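Local coordinates for motility protein B (Helicobacter pylori, PDB 3S0Y) that probably forms, with MotA, the stator that drives flagellar rotation, and may fasten the torque-generating machinery to the cell wall, at residues I53-S58 and R163-F168; N64-A69 and L105-F110; R80-I85 and K126-Y131. All coordinates share one frame; numbering follows the deposited sequence.

From the N terminus the chain enters the sheet, and strand 51-56 supplies the first half of contact 1. That contact closes only at strand 164-169, leaving 104 residues between its segments, and both other contacts are nested in this loop. Contact 2 joins the loop before helix 75-86 to the loop before helix 113-130; contact 3 joins the two helices themselves. Their segments alternate along the chain, so contacts 2 and 3 cross, yet they stay about 8 Å apart at their nearest atoms. Contact 1 touches both: Ser58 lies against Ala65, and helix 75-86 packs on the strands. Sheet, helical layer and loops are thus tied into one OmpA-like domain.

Contact 1: residues I53-S58 and R163-F168; sequences ILKLPS and RVEIFF
Leu54 and Leu56 pair with Ile166 and Val164 at the middle of the mixed sheet of the OmpA-like domain, where strands 51-56 and 164-169 run antiparallel. Leu54 and Ile166 form one hydrogen-bonded pair, with both N to O distances 2.8 Å; Leu56 and Val164 form the next, the bond from Leu56 N lying nearly along the C=O axis of Val164. Between them falls the non-hydrogen-bonded pair Lys55-Glu165. The CA of Glu165 nevertheless makes a CA-H...O contact with Leu54 O at 3.3 Å.

The tight packing includes the face of Leu54, Leu56, Val164 and Ile166. Here Leu56 CB lies 3.6 Å from Val164 O, and Ile81 of helix 75-86 lies against Leu54, Leu56 and Ile166. Beside them the ring of Phe168 turns its edge to Leu54 CB.

On the other face Ile53, Glu165 and Phe167 are buried as well, and the looser part is confined to the partly exposed Lys55. Ile53 CG1 reaches Phe167 CD1 at 3.7 Å, while its other branch, CG2, crosses the Glu165 side chain. Lys55 and Glu165 lie side by side, pointing the same way, because each has CG anti to its carbonyl carbon (chi1 -51° and -58°) and continues extended. Their aliphatic parts touch, but the ammonium is bound to Glu46 on the neighbouring strand. A water lies between Lys55 NZ and Glu165 OE2, though its 2.5 Å distance to Lys55 NZ is short and the bridge doubtful in detail. Arg163 grips the same carboxylate while its NH2 also bonds Asn147 O, an arrangement that would probably favour a charged Glu165. Arg163 NE meets Glu165 OE2 at 2.9 Å, within the guanidinium plane but from above that of the carboxylate.

Contact 2: residues N64-A69 and L105-F110; sequences NATSDA and LVKTRF
Asp68 and Arg109 both carry CG between the backbone N and the carbonyl carbon (chi1 65° and 72°), which brings their polar ends together between the two loops. Arg109 runs extended from CG to NE, so its guanidinium reaches the carboxylate at about a right angle to the Asp68 side chain. The salt bridge from Arg109 NH2 to Asp68 OD2 is 3.1 Å long, with the oxygen near the guanidinium plane. A water links the other pair of atoms, donating to Asp68 OD1 and accepting from Arg109 NE at 2.7 Å. Arg109 NH2 has a second partner in Asn119 OD1 on helix 113-130.

Phe110 packs against both. Its CZ points at Asp68 CG, 3.9 Å away, so the carboxylate sits at the ring edge with the two planes 87° apart. Arg109 CG stands over one face of the ring, and the guanidinium in turn has Phe110 CE1 over its centre. Each loop is shaped by turns within its own segment. Residues Asn64 to Ser67 form a type I beta turn, with Asn64 OD1 closing an Asx turn onto Thr66 N; Ser67 OG makes an ST turn with Ala69 N. On the opposing loop Leu105 to Thr108 is again a type I turn, and Leu105 O accepts from both N and OG1 of Thr108. That hydroxyl oxygen also accepts from Phe110 N in a second ST turn.

These are loops of the OmpA-like domain leading into helices 75-86 and 113-130. Thr66 O approaches Thr108 CG2 at 3.7 Å and lies obliquely to the Phe110 ring. On the solvent side, Lys107 NZ donates to Thr66 OG1 in one of two modelled conformers, and this bond is therefore doubtful.

Contact 3: residues R80-I85 and K126-Y131; sequences RIAKII and KVLIQY
Ile81 begins the contact on helix 75-86, its CG2 branch touching Leu128 CD2 of helix 113-130 at 4.0 Å. This is a brush between two methyl groups of side chains that pass obliquely.

Ala82 follows, and the nearest pair of CA atoms is Ala82 and Leu128, 5.5 Å apart. With only a methyl group to place, its CB points toward the other helix. Leu128 CD2 settles against the Ala82 main chain, 3.8 Å from Ala82 N, while Ala82 CB abuts Tyr131 CB at 3.5 Å. Tyr131 is the first residue to leave helical geometry after helix 113-130. Its CG lies anti to the carbonyl carbon (chi1 -73°); the end of the Tyr131 side chain leads away from Ala82, and Tyr131 also packs on Met75 and Glu79 of helix 75-86. Gln86 adds weak hydrogen bonds from its NE2 to the backbone oxygens of Ala82 and Tyr131, a light polar clasp beside an otherwise apolar meeting.

One turn beyond Ile81, Ile85 sends CD1 to Leu128 CD2 at 4.1 Å, the two side chains crossing at about a right angle. A single methyl, Leu128 CD2, is therefore shared by Ile81, Ala82 and Ile85, and no hydrogen bond joins the two segments. Val133, in the loop that follows, packs on Ala82, Ile85 and Leu128.

The axes of the short segments come within 9.2 Å and cross at -66°. Toward the sheet, Ile85 rests on Ile94 and Leu128 on Val96, both from strand 93-98. Ile129, farther from this contact, packs on Tyr114 of the second subunit. The two helices thus both pack on one face of the sheet, crossing at a steep angle, as in the two-layer alpha/beta sandwich of OmpA-like domains.

Contact 1: residues I53-S58 and R163-F168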
loop_
_atom_site.group_PDB
_atom_site.type_symbol
_atom_site.label_atom_id
_atom_site.label_comp_id
_atom_site.label_asym_id
_atom_site.label_seq_id
_atom_site.Cartn_x
_atom_site.Cartn_y
_atom_site.Cartn_z
ATOM N N ILE A 53 -2.082 -7.851 -7.321
ATOM C CA ILE A 53 -2.914 -6.686 -7.093
ATOM C C ILE A 53 -4.209 -6.821 -7.903
ATOM O O ILE A 53 -4.178 -6.969 -9.139
ATOM C CB ILE A 53 -2.207 -5.366 -7.455
ATOM C CG1 ILE A 53 -0.813 -5.252 -6.833
ATOM C CG2 ILE A 53 -3.023 -4.151 -6.963
ATOM C CD1 ILE A 53 0.078 -4.296 -7.596
ATOM N N LEU A 54 -5.339 -6.815 -7.198
ATOM C CA LEU A 54 -6.646 -6.715 -7.845
ATOM C C LEU A 54 -7.064 -5.245 -7.823
ATOM O O LEU A 54 -7.192 -4.648 -6.756
ATOM C CB LEU A 54 -7.673 -7.590 -7.131
ATOM C CG LEU A 54 -9.063 -7.632 -7.742
ATOM C CD1 LEU A 54 -9.021 -8.224 -9.198
ATOM C CD2 LEU A 54 -10.070 -8.427 -6.844
ATOM N N LYS A 55 -7.242 -4.659 -9.002
ATOM C CA LYS A 55 -7.607 -3.251 -9.124
ATOM C C LYS A 55 -9.072 -3.109 -9.534
ATOM O O LYS A 55 -9.490 -3.650 -10.551
ATOM C CB LYS A 55 -6.728 -2.534 -10.146
ATOM C CG LYS A 55 -5.258 -2.729 -9.934
ATOM C CD LYS A 55 -4.470 -1.833 -10.860
ATOM C CE LYS A 55 -3.021 -2.197 -10.819
ATOM N NZ LYS A 55 -2.165 -1.234 -11.610
ATOM N N LEU A 56 -9.818 -2.366 -8.721
ATOM C CA LEU A 56 -11.248 -2.182 -8.858
ATOM C C LEU A 56 -11.560 -0.714 -9.118
ATOM O O LEU A 56 -11.295 0.129 -8.275
ATOM C CB LEU A 56 -11.949 -2.592 -7.569
ATOM C CG LEU A 56 -11.495 -4.012 -7.124
ATOM C CD1 LEU A 56 -11.884 -4.254 -5.667
ATOM C CD2 LEU A 56 -12.033 -5.071 -8.105
ATOM N N PRO A 57 -12.152 -0.412 -10.268
ATOM C CA PRO A 57 -12.592 0.960 -10.499
ATOM C C PRO A 57 -13.639 1.382 -9.482
ATOM O O PRO A 57 -14.392 0.565 -8.972
ATOM C CB PRO A 57 -13.141 0.953 -11.916
ATOM C CG PRO A 57 -13.052 -0.444 -12.418
ATOM C CD PRO A 57 -12.537 -1.334 -11.348
ATOM N N SER A 58 -13.629 2.666 -9.158
ATOM C CA SER A 58 -14.497 3.240 -8.134
ATOM C C SER A 58 -15.930 2.781 -8.212
ATOM O O SER A 58 -16.559 2.472 -7.189
ATOM C CB SER A 58 -14.479 4.769 -8.264
ATOM O OG SER A 58 -15.300 5.368 -7.256
ATOM N N ARG A 163 -9.619 4.274 -7.789
ATOM C CA ARG A 163 -9.755 2.800 -7.605
ATOM C C ARG A 163 -9.487 2.387 -6.173
ATOM O O ARG A 163 -8.931 3.125 -5.396
ATOM C CB ARG A 163 -8.812 2.018 -8.531
ATOM C CG ARG A 163 -7.351 1.887 -8.044
ATOM C CD ARG A 163 -6.522 2.994 -8.433
ATOM N NE ARG A 163 -5.052 2.837 -8.295
ATOM C CZ ARG A 163 -4.250 3.902 -8.318
ATOM N NH1 ARG A 163 -4.776 5.104 -8.490
ATOM N NH2 ARG A 163 -2.931 3.795 -8.191
ATOM N N VAL A 164 -9.917 1.197 -5.828
ATOM C CA VAL A 164 -9.374 0.504 -4.658
ATOM C C VAL A 164 -8.510 -0.646 -5.198
ATOM O O VAL A 164 -8.890 -1.303 -6.178
ATOM C CB VAL A 164 -10.502 0.002 -3.738
ATOM C CG1 VAL A 164 -9.955 -0.919 -2.590
ATOM C CG2 VAL A 164 -11.257 1.208 -3.175
ATOM N N GLU A 165 -7.336 -0.839 -4.612
ATOM C CA GLU A 165 -6.495 -1.976 -4.946
ATOM C C GLU A 165 -6.479 -2.923 -3.755
ATOM O O GLU A 165 -6.476 -2.492 -2.604
ATOM C CB GLU A 165 -5.079 -1.547 -5.338
ATOM C CG GLU A 165 -5.031 -0.580 -6.530
ATOM C CD GLU A 165 -3.617 -0.254 -6.974
ATOM O OE1 GLU A 165 -2.652 -0.719 -6.312
ATOM O OE2 GLU A 165 -3.472 0.473 -7.976
ATOM N N ILE A 166 -6.541 -4.208 -4.050
ATOM C CA ILE A 166 -6.391 -5.239 -3.035
ATOM C C ILE A 166 -5.104 -5.977 -3.337
ATOM O O ILE A 166 -4.968 -6.588 -4.400
ATOM C CB ILE A 166 -7.577 -6.182 -3.001
ATOM C CG1 ILE A 166 -8.845 -5.366 -2.657
ATOM C CG2 ILE A 166 -7.342 -7.285 -1.950
ATOM C CD1 ILE A 166 -10.125 -6.139 -2.729
ATOM N N PHE A 167 -4.150 -5.847 -2.420
ATOM C CA PHE A 167 -2.789 -6.445 -2.580
ATOM C C PHE A 167 -2.631 -7.694 -1.715
ATOM O O PHE A 167 -2.905 -7.666 -0.508
ATOM C CB PHE A 167 -1.746 -5.416 -2.246
ATOM C CG PHE A 167 -0.342 -5.920 -2.261
ATOM C CD1 PHE A 167 0.244 -6.382 -3.423
ATOM C CD2 PHE A 167 0.419 -5.872 -1.116
ATOM C CE1 PHE A 167 1.581 -6.816 -3.414
ATOM C CE2 PHE A 167 1.737 -6.282 -1.109
ATOM C CZ PHE A 167 2.306 -6.756 -2.244
ATOM N N PHE A 168 -2.232 -8.781 -2.364
ATOM C CA PHE A 168 -2.086 -10.100 -1.759
ATOM C C PHE A 168 -0.610 -10.448 -1.693
ATOM O O PHE A 168 0.064 -10.401 -2.716
ATOM C CB PHE A 168 -2.732 -11.159 -2.629
ATOM C CG PHE A 168 -4.181 -10.971 -2.831
ATOM C CD1 PHE A 168 -5.095 -11.738 -2.135
ATOM C CD2 PHE A 168 -4.647 -10.056 -3.737
ATOM C CE1 PHE A 168 -6.439 -11.564 -2.334
ATOM C CE2 PHE A 168 -5.990 -9.895 -3.946
ATOM C CZ PHE A 168 -6.882 -10.643 -3.229
HETATM O O HOH W 1 -1.695 0.532 -9.941
#

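Contact 2: residues N64-A69 and L105-F110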
loop_
_atom_site.group_PDB
_atom_site.type_symbol
_atom_site.label_atom_id
_atom_site.label_comp_id
_atom_site.label_asym_id
_atom_site.label_seq_id
_atom_site.Cartn_x
_atom_site.Cartn_y
_atom_site.Cartn_z
ATOM N N ASN A 64 -20.141 7.059 -5.320
ATOM C CA ASN A 64 -19.391 8.054 -6.115
ATOM C C ASN A 64 -17.929 8.125 -5.696
ATOM O O ASN A 64 -17.549 7.534 -4.702
ATOM C CB ASN A 64 -20.040 9.434 -6.104
ATOM C CG ASN A 64 -20.116 10.056 -4.723
ATOM O OD1 ASN A 64 -19.094 10.380 -4.111
ATOM N ND2 ASN A 64 -21.350 10.289 -4.249
ATOM N N ALA A 65 -17.135 8.875 -6.443
ATOM C CA ALA A 65 -15.688 8.966 -6.228
ATOM C C ALA A 65 -15.276 9.894 -5.072
ATOM O O ALA A 65 -14.095 9.972 -4.712
ATOM C CB ALA A 65 -15.007 9.393 -7.531
ATOM N N THR A 66 -16.224 10.603 -4.473
ATOM C CA THR A 66 -15.875 11.461 -3.338
ATOM C C THR A 66 -16.615 11.065 -2.066
ATOM O O THR A 66 -16.796 11.885 -1.152
ATOM C CB THR A 66 -16.122 12.948 -3.657
ATOM O OG1 THR A 66 -17.508 13.150 -3.959
ATOM C CG2 THR A 66 -15.273 13.392 -4.810
ATOM N N SER A 67 -17.014 9.797 -1.994
ATOM C CA SER A 67 -17.745 9.288 -0.855
ATOM C C SER A 67 -17.247 7.918 -0.473
ATOM O O SER A 67 -16.653 7.217 -1.289
ATOM C CB SER A 67 -19.232 9.206 -1.197
ATOM O OG SER A 67 -19.939 8.431 -0.260
ATOM N N ASP A 68 -17.532 7.529 0.767
ATOM C CA ASP A 68 -17.214 6.190 1.237
ATOM C C ASP A 68 -18.482 5.369 1.386
ATOM O O ASP A 68 -18.488 4.386 2.104
ATOM C CB ASP A 68 -16.424 6.231 2.556
ATOM C CG ASP A 68 -17.201 6.794 3.712
ATOM O OD1 ASP A 68 -18.276 7.412 3.514
ATOM O OD2 ASP A 68 -16.693 6.627 4.844
ATOM N N ALA A 69 -19.549 5.782 0.715
ATOM C CA ALA A 69 -20.808 5.024 0.754
ATOM C C ALA A 69 -20.754 3.876 -0.256
ATOM O O ALA A 69 -20.672 4.108 -1.463
ATOM C CB ALA A 69 -21.977 5.925 0.473
ATOM N N LEU A 105 -12.858 18.726 -1.951
ATOM C CA LEU A 105 -13.603 17.965 -0.951
ATOM C C LEU A 105 -14.502 18.819 -0.063
ATOM O O LEU A 105 -15.132 18.296 0.864
ATOM C CB LEU A 105 -12.610 17.167 -0.085
ATOM C CG LEU A 105 -11.896 16.062 -0.864
ATOM C CD1 LEU A 105 -10.955 15.262 0.054
ATOM C CD2 LEU A 105 -12.921 15.154 -1.484
ATOM N N VAL A 106 -14.582 20.119 -0.351
ATOM C CA VAL A 106 -15.340 21.067 0.493
ATOM C C VAL A 106 -16.834 20.739 0.699
ATOM O O VAL A 106 -17.395 21.086 1.753
ATOM C CB VAL A 106 -15.236 22.517 -0.041
ATOM C CG1 VAL A 106 -15.813 22.618 -1.453
ATOM C CG2 VAL A 106 -15.953 23.498 0.902
ATOM N N LYS A 107 -17.471 20.094 -0.285
ATOM C CA LYS A 107 -18.894 19.705 -0.175
ATOM C C LYS A 107 -19.131 18.395 0.578
ATOM O O LYS A 107 -20.281 17.972 0.722
ATOM C CB LYS A 107 -19.569 19.635 -1.563
ATOM C CG LYS A 107 -19.217 18.420 -2.428
ATOM C CD LYS A 107 -20.251 17.287 -2.380
ATOM C CE LYS A 107 -20.097 16.355 -3.578
ATOM N NZ LYS A 107 -18.647 16.022 -3.826
ATOM N N THR A 108 -18.057 17.779 1.074
ATOM C CA THR A 108 -18.117 16.485 1.772
ATOM C C THR A 108 -17.681 16.688 3.231
ATOM O O THR A 108 -17.275 17.784 3.625
ATOM C CB THR A 108 -17.135 15.461 1.150
ATOM O OG1 THR A 108 -15.795 15.757 1.590
ATOM C CG2 THR A 108 -17.188 15.475 -0.391
ATOM N N ARG A 109 -17.715 15.634 4.030
ATOM C CA ARG A 109 -17.202 15.724 5.410
ATOM C C ARG A 109 -15.677 15.528 5.475
ATOM O O ARG A 109 -15.060 15.682 6.538
ATOM C CB ARG A 109 -17.886 14.685 6.304
ATOM C CG ARG A 109 -17.450 13.238 6.023
ATOM C CD ARG A 109 -17.516 12.365 7.279
ATOM N NE ARG A 109 -17.347 10.936 6.989
ATOM C CZ ARG A 109 -16.263 10.197 7.268
ATOM N NH1 ARG A 109 -15.178 10.702 7.865
ATOM N NH2 ARG A 109 -16.269 8.913 6.940
ATOM N N PHE A 110 -15.070 15.164 4.343
ATOM C CA PHE A 110 -13.642 14.875 4.316
ATOM C C PHE A 110 -12.769 16.113 4.287
ATOM O O PHE A 110 -13.084 17.090 3.600
ATOM C CB PHE A 110 -13.319 13.922 3.162
ATOM C CG PHE A 110 -14.116 12.671 3.232
ATOM C CD1 PHE A 110 -13.827 11.712 4.193
ATOM C CD2 PHE A 110 -15.211 12.481 2.416
ATOM C CE1 PHE A 110 -14.607 10.583 4.307
ATOM C CE2 PHE A 110 -16.002 11.351 2.549
ATOM C CZ PHE A 110 -15.674 10.389 3.477
HETATM O O HOH W 2 -18.904 9.729 5.093
#

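Contact 3: residues R80-I85 and K126-Y131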
loop_
_atom_site.group_PDB
_atom_site.type_symbol
_atom_site.label_atom_id
_atom_site.label_comp_id
_atom_site.label_asym_id
_atom_site.label_seq_id
_atom_site.Cartn_x
_atom_site.Cartn_y
_atom_site.Cartn_z
ATOM N N ARG A 80 -17.849 -11.965 -3.543
ATOM C CA ARG A 80 -17.034 -12.840 -4.417
ATOM C C ARG A 80 -15.546 -12.766 -4.127
ATOM O O ARG A 80 -14.845 -13.786 -4.110
ATOM C CB ARG A 80 -17.264 -12.474 -5.870
ATOM C CG ARG A 80 -18.667 -12.740 -6.332
ATOM C CD ARG A 80 -19.053 -14.229 -6.223
ATOM N NE ARG A 80 -17.971 -15.139 -6.645
ATOM C CZ ARG A 80 -18.072 -16.072 -7.603
ATOM N NH1 ARG A 80 -17.019 -16.840 -7.886
ATOM N NH2 ARG A 80 -19.206 -16.263 -8.278
ATOM N N ILE A 81 -15.049 -11.561 -3.887
ATOM C CA ILE A 81 -13.667 -11.420 -3.497
ATOM C C ILE A 81 -13.450 -12.111 -2.154
ATOM O O ILE A 81 -12.476 -12.808 -1.978
ATOM C CB ILE A 81 -13.233 -9.949 -3.422
ATOM C CG1 ILE A 81 -13.362 -9.263 -4.791
ATOM C CG2 ILE A 81 -11.779 -9.834 -2.906
ATOM C CD1 ILE A 81 -13.231 -7.705 -4.699
ATOM N N ALA A 82 -14.371 -11.930 -1.208
ATOM C CA ALA A 82 -14.246 -12.589 0.099
ATOM C C ALA A 82 -14.211 -14.084 -0.055
ATOM O O ALA A 82 -13.421 -14.740 0.615
ATOM C CB ALA A 82 -15.391 -12.184 1.053
ATOM N N LYS A 83 -15.060 -14.632 -0.916
ATOM C CA LYS A 83 -15.066 -16.093 -1.120
ATOM C C LYS A 83 -13.719 -16.590 -1.625
ATOM O O LYS A 83 -13.179 -17.567 -1.117
ATOM C CB LYS A 83 -16.157 -16.551 -2.088
ATOM C CG LYS A 83 -16.508 -18.015 -1.871
ATOM C CD LYS A 83 -16.726 -18.811 -3.149
ATOM C CE LYS A 83 -16.919 -20.303 -2.846
ATOM N NZ LYS A 83 -18.355 -20.698 -2.731
ATOM N N ILE A 84 -13.157 -15.900 -2.604
ATOM C CA ILE A 84 -11.870 -16.338 -3.161
ATOM C C ILE A 84 -10.751 -16.241 -2.127
ATOM O O ILE A 84 -9.913 -17.136 -2.048
ATOM C CB ILE A 84 -11.557 -15.607 -4.479
ATOM C CG1 ILE A 84 -12.633 -15.991 -5.506
ATOM C CG2 ILE A 84 -10.209 -16.021 -5.034
ATOM C CD1 ILE A 84 -12.849 -14.980 -6.597
ATOM N N ILE A 85 -10.776 -15.205 -1.293
ATOM C CA ILE A 85 -9.759 -15.025 -0.247
ATOM C C ILE A 85 -9.808 -16.135 0.762
ATOM O O ILE A 85 -8.772 -16.591 1.289
ATOM C CB ILE A 85 -9.977 -13.696 0.510
ATOM C CG1 ILE A 85 -9.603 -12.544 -0.402
ATOM C CG2 ILE A 85 -9.172 -13.653 1.798
ATOM C CD1 ILE A 85 -10.029 -11.167 0.088
ATOM N N LYS A 126 -13.993 -3.629 5.891
ATOM C CA LYS A 126 -15.046 -4.010 6.824
ATOM C C LYS A 126 -16.080 -4.892 6.131
ATOM O O LYS A 126 -16.575 -5.844 6.741
ATOM C CB LYS A 126 -15.662 -2.802 7.501
ATOM C CG LYS A 126 -14.654 -2.075 8.422
ATOM C CD LYS A 126 -14.495 -2.770 9.785
ATOM C CE LYS A 126 -15.669 -2.415 10.709
ATOM N NZ LYS A 126 -15.563 -3.070 12.045
ATOM N N VAL A 127 -16.415 -4.586 4.866
ATOM C CA VAL A 127 -17.345 -5.461 4.136
ATOM C C VAL A 127 -16.751 -6.854 3.862
ATOM O O VAL A 127 -17.471 -7.859 3.893
ATOM C CB VAL A 127 -17.857 -4.818 2.835
ATOM C CG1 VAL A 127 -18.751 -5.796 2.089
ATOM C CG2 VAL A 127 -18.565 -3.508 3.163
ATOM N N LEU A 128 -15.457 -6.925 3.571
ATOM C CA LEU A 128 -14.797 -8.229 3.453
ATOM C C LEU A 128 -14.935 -9.030 4.757
ATOM O O LEU A 128 -15.123 -10.270 4.764
ATOM C CB LEU A 128 -13.315 -8.042 3.102
ATOM C CG LEU A 128 -13.003 -7.641 1.653
ATOM C CD1 LEU A 128 -11.492 -7.254 1.487
ATOM C CD2 LEU A 128 -13.372 -8.786 0.661
ATOM N N ILE A 129 -14.820 -8.322 5.875
ATOM C CA ILE A 129 -14.971 -8.952 7.184
ATOM C C ILE A 129 -16.415 -9.426 7.374
ATOM O O ILE A 129 -16.660 -10.536 7.842
ATOM C CB ILE A 129 -14.507 -8.024 8.315
ATOM C CG1 ILE A 129 -12.997 -7.862 8.212
ATOM C CG2 ILE A 129 -14.906 -8.625 9.698
ATOM C CD1 ILE A 129 -12.417 -6.762 9.046
ATOM N N GLN A 130 -17.371 -8.608 6.967
ATOM C CA GLN A 130 -18.769 -9.020 7.025
ATOM C C GLN A 130 -18.975 -10.347 6.293
ATOM O O GLN A 130 -19.734 -11.211 6.732
ATOM C CB GLN A 130 -19.664 -7.957 6.398
ATOM C CG GLN A 130 -19.997 -6.766 7.275
ATOM C CD GLN A 130 -20.897 -5.820 6.549
ATOM O OE1 GLN A 130 -22.100 -5.688 6.870
ATOM N NE2 GLN A 130 -20.362 -5.191 5.537
ATOM N N TYR A 131 -18.317 -10.495 5.156
ATOM C CA TYR A 131 -18.404 -11.721 4.375
ATOM C C TYR A 131 -17.434 -12.835 4.772
ATOM O O TYR A 131 -17.324 -13.823 4.044
ATOM C CB TYR A 131 -18.291 -11.429 2.881
ATOM C CG TYR A 131 -19.520 -10.784 2.307
ATOM C CD1 TYR A 131 -20.725 -11.493 2.202
ATOM C CD2 TYR A 131 -19.475 -9.506 1.821
ATOM C CE1 TYR A 131 -21.863 -10.903 1.659
ATOM C CE2 TYR A 131 -20.630 -8.900 1.280
ATOM C CZ TYR A 131 -21.791 -9.615 1.184
ATOM O OH TYR A 131 -22.887 -8.996 0.645
#